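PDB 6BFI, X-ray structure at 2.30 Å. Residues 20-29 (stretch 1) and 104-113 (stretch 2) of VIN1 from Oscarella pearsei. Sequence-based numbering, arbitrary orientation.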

# COMPACT_ATOMS: atom_id res chain seq x y z
N GLN A 20 -5.97 31.63 -14.78
CA GLN A 20 -6.31 32.94 -15.36
C GLN A 20 -7.64 33.45 -14.84
O GLN A 20 -7.78 34.64 -14.52
CB GLN A 20 -6.33 32.84 -16.89
CG GLN A 20 -4.98 32.65 -17.54
CD GLN A 20 -5.07 32.52 -19.04
OE1 GLN A 20 -6.00 31.90 -19.57
NE2 GLN A 20 -4.12 33.11 -19.75
N VAL A 21 -8.64 32.57 -14.76
CA VAL A 21 -9.96 32.97 -14.25
C VAL A 21 -9.85 33.41 -12.79
O VAL A 21 -10.40 34.44 -12.39
CB VAL A 21 -10.96 31.82 -14.43
CG1 VAL A 21 -12.10 31.95 -13.44
CG2 VAL A 21 -11.48 31.80 -15.86
N GLY A 22 -9.13 32.62 -11.99
CA GLY A 22 -8.87 33.03 -10.62
C GLY A 22 -8.23 34.40 -10.54
O GLY A 22 -8.59 35.21 -9.68
N GLN A 23 -7.29 34.68 -11.44
CA GLN A 23 -6.69 36.01 -11.47
C GLN A 23 -7.71 37.08 -11.86
O GLN A 23 -7.60 38.23 -11.40
CB GLN A 23 -5.49 36.04 -12.41
CG GLN A 23 -4.25 35.37 -11.84
CD GLN A 23 -2.98 35.90 -12.46
OE1 GLN A 23 -3.00 36.52 -13.53
NE2 GLN A 23 -1.85 35.67 -11.79
N LEU A 24 -8.69 36.74 -12.69
CA LEU A 24 -9.76 37.68 -12.99
C LEU A 24 -10.56 38.02 -11.73
O LEU A 24 -10.87 39.19 -11.48
CB LEU A 24 -10.69 37.13 -14.07
CG LEU A 24 -10.17 37.21 -15.51
CD1 LEU A 24 -11.13 36.51 -16.46
CD2 LEU A 24 -9.97 38.66 -15.90
N VAL A 25 -10.89 37.01 -10.93
CA VAL A 25 -11.60 37.27 -9.68
C VAL A 25 -10.73 38.11 -8.74
O VAL A 25 -11.22 39.05 -8.10
CB VAL A 25 -12.03 35.94 -9.02
CG1 VAL A 25 -12.67 36.20 -7.67
CG2 VAL A 25 -12.98 35.19 -9.93
N LEU A 26 -9.43 37.79 -8.66
CA LEU A 26 -8.54 38.54 -7.78
C LEU A 26 -8.44 40.00 -8.19
O LEU A 26 -8.40 40.89 -7.34
CB LEU A 26 -7.15 37.89 -7.77
CG LEU A 26 -7.01 36.46 -7.23
CD1 LEU A 26 -5.59 35.95 -7.45
CD2 LEU A 26 -7.38 36.39 -5.77
N PHE A 27 -8.38 40.27 -9.50
CA PHE A 27 -8.36 41.65 -9.97
C PHE A 27 -9.67 42.36 -9.68
O PHE A 27 -9.68 43.53 -9.26
CB PHE A 27 -8.08 41.69 -11.48
CG PHE A 27 -6.62 41.68 -11.82
CD1 PHE A 27 -5.73 42.51 -11.16
CD2 PHE A 27 -6.13 40.85 -12.82
CE1 PHE A 27 -4.38 42.51 -11.48
CE2 PHE A 27 -4.79 40.84 -13.14
CZ PHE A 27 -3.91 41.67 -12.48
N HIS A 28 -10.80 41.67 -9.89
CA HIS A 28 -12.09 42.29 -9.60
C HIS A 28 -12.21 42.67 -8.14
O HIS A 28 -12.73 43.74 -7.81
CB HIS A 28 -13.23 41.35 -9.99
CG HIS A 28 -14.58 41.88 -9.63
ND1 HIS A 28 -15.10 43.04 -10.17
CD2 HIS A 28 -15.52 41.42 -8.77
CE1 HIS A 28 -16.30 43.27 -9.66
NE2 HIS A 28 -16.58 42.30 -8.81
N GLU A 29 -11.73 41.81 -7.24
CA GLU A 29 -11.73 42.18 -5.83
C GLU A 29 -10.65 43.21 -5.51
O GLU A 29 -10.78 43.93 -4.51
CB GLU A 29 -11.55 40.94 -4.95
CG GLU A 29 -12.83 40.13 -4.78
CD GLU A 29 -12.91 39.44 -3.44
OE1 GLU A 29 -13.25 38.23 -3.41
OE2 GLU A 29 -12.62 40.09 -2.41
N GLY A 104 -21.89 43.01 -14.68
CA GLY A 104 -20.49 42.69 -14.86
C GLY A 104 -20.01 41.63 -13.88
O GLY A 104 -19.32 40.69 -14.26
N LYS A 105 -20.38 41.78 -12.60
CA LYS A 105 -20.01 40.80 -11.59
C LYS A 105 -20.66 39.45 -11.87
O LYS A 105 -20.00 38.40 -11.84
CB LYS A 105 -20.40 41.31 -10.21
CG LYS A 105 -20.01 40.42 -9.05
CD LYS A 105 -20.45 41.03 -7.72
CE LYS A 105 -20.00 40.18 -6.54
NZ LYS A 105 -20.61 38.83 -6.57
N ARG A 106 -21.97 39.46 -12.17
CA ARG A 106 -22.70 38.22 -12.40
C ARG A 106 -22.12 37.45 -13.59
O ARG A 106 -21.84 36.26 -13.49
CB ARG A 106 -24.18 38.51 -12.62
CG ARG A 106 -25.05 37.26 -12.74
CD ARG A 106 -26.48 37.59 -13.15
NE ARG A 106 -26.58 37.98 -14.56
CZ ARG A 106 -26.73 37.11 -15.56
NH1 ARG A 106 -26.78 35.81 -15.31
NH2 ARG A 106 -26.81 37.55 -16.81
N LYS A 107 -21.95 38.14 -14.72
CA LYS A 107 -21.43 37.46 -15.91
C LYS A 107 -19.95 37.11 -15.75
O LYS A 107 -19.48 36.14 -16.36
CB LYS A 107 -21.64 38.32 -17.15
CG LYS A 107 -23.09 38.71 -17.37
CD LYS A 107 -23.29 39.45 -18.68
CE LYS A 107 -23.70 38.49 -19.78
NZ LYS A 107 -24.93 37.74 -19.41
N LEU A 108 -19.22 37.87 -14.93
CA LEU A 108 -17.83 37.52 -14.65
C LEU A 108 -17.74 36.19 -13.91
O LEU A 108 -16.96 35.31 -14.29
CB LEU A 108 -17.16 38.63 -13.84
CG LEU A 108 -15.68 38.38 -13.52
CD1 LEU A 108 -14.80 38.63 -14.73
CD2 LEU A 108 -15.22 39.21 -12.34
N LEU A 109 -18.54 36.03 -12.85
CA LEU A 109 -18.50 34.77 -12.10
C LEU A 109 -19.10 33.63 -12.91
O LEU A 109 -18.53 32.52 -12.94
CB LEU A 109 -19.24 34.94 -10.77
CG LEU A 109 -18.65 35.94 -9.78
CD1 LEU A 109 -19.51 36.03 -8.52
CD2 LEU A 109 -17.22 35.58 -9.43
N ASP A 110 -20.23 33.87 -13.57
CA ASP A 110 -20.90 32.82 -14.34
C ASP A 110 -20.01 32.32 -15.48
O ASP A 110 -19.77 31.11 -15.60
CB ASP A 110 -22.23 33.33 -14.89
CG ASP A 110 -23.40 33.00 -13.98
OD1 ASP A 110 -23.18 32.86 -12.76
OD2 ASP A 110 -24.53 32.87 -14.49
N GLY A 111 -19.54 33.23 -16.33
CA GLY A 111 -18.62 32.82 -17.38
C GLY A 111 -17.33 32.26 -16.83
O GLY A 111 -16.70 31.39 -17.46
N ALA A 112 -16.91 32.73 -15.65
CA ALA A 112 -15.71 32.21 -15.01
C ALA A 112 -15.84 30.72 -14.72
O ALA A 112 -14.98 29.92 -15.10
CB ALA A 112 -15.43 32.99 -13.73
N ARG A 113 -16.92 30.32 -14.04
CA ARG A 113 -17.13 28.90 -13.79
C ARG A 113 -17.46 28.15 -15.08
O ARG A 113 -17.15 26.96 -15.21
CB ARG A 113 -18.25 28.72 -12.76
CG ARG A 113 -18.48 27.29 -12.31
CD ARG A 113 -19.55 27.23 -11.24
NE ARG A 113 -20.69 28.08 -11.58
CZ ARG A 113 -21.69 27.71 -12.37
NH1 ARG A 113 -21.70 26.49 -12.91
NH2 ARG A 113 -22.69 28.55 -12.62

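Both stretches are pieces of longer helices, held by regular i to i+4 backbone hydrogen bonds such as H28 N to L24 O (2.9 Å) and L109 N to K105 O (3.0 Å). Their N-to-C directions differ by 164°, so they run nearly antiparallel, with an axial closest approach of 10.2 Å. The register follows: V21 CA lies 5.8 Å from A112 CA, V25 CA 7.7 Å from L109 CA, and H28 CA 8.3 Å from K105 CA. The backbones therefore stand farther apart toward the H28 end, and side-chain size keeps pace with the widening.

At the narrow end, V21 and A112 both point toward the opposing helix, and V21 CG1 meets A112 CB at 3.5 Å. Alanine's methyl is its whole side chain here, and the 5.8 Å between the CA atoms of V21 and A112 is the shortest in the register. One turn along, V25 and L109 leave their backbones sideways, yet the end of L109 comes nearer, bringing its CD2 to 4.3 Å from V25 CG2.

L108 gives up the most surface to the contact. With chi1 t and chi2 p, it reaches two residues a turn apart: its CD2 packs 3.7 Å from H28 CB, and its CD1 lies a looser 4.4 Å from L24 CB. At the wide end H28, with chi1 t, reaches across the gap, and its NE2 sits 3.9 Å from K105 CG. That lysine contributes aliphatic chain here, while its end leads away from the other helix.

No hydrogen bond crosses between the stretches; the contact buries 350 Å² summed over both sides, and its close approaches are van der Waals packing. The contacting positions on the first helix, V21, L24, V25 and H28, follow a three-one-three spacing, as do K105, L108, L109 and A112 on the second. This spacing keeps each set on one helical face. Charge pairing stays off the interface: R106 NH1 and D110 OD2 form a long salt bridge of 3.8 Å within their own helix.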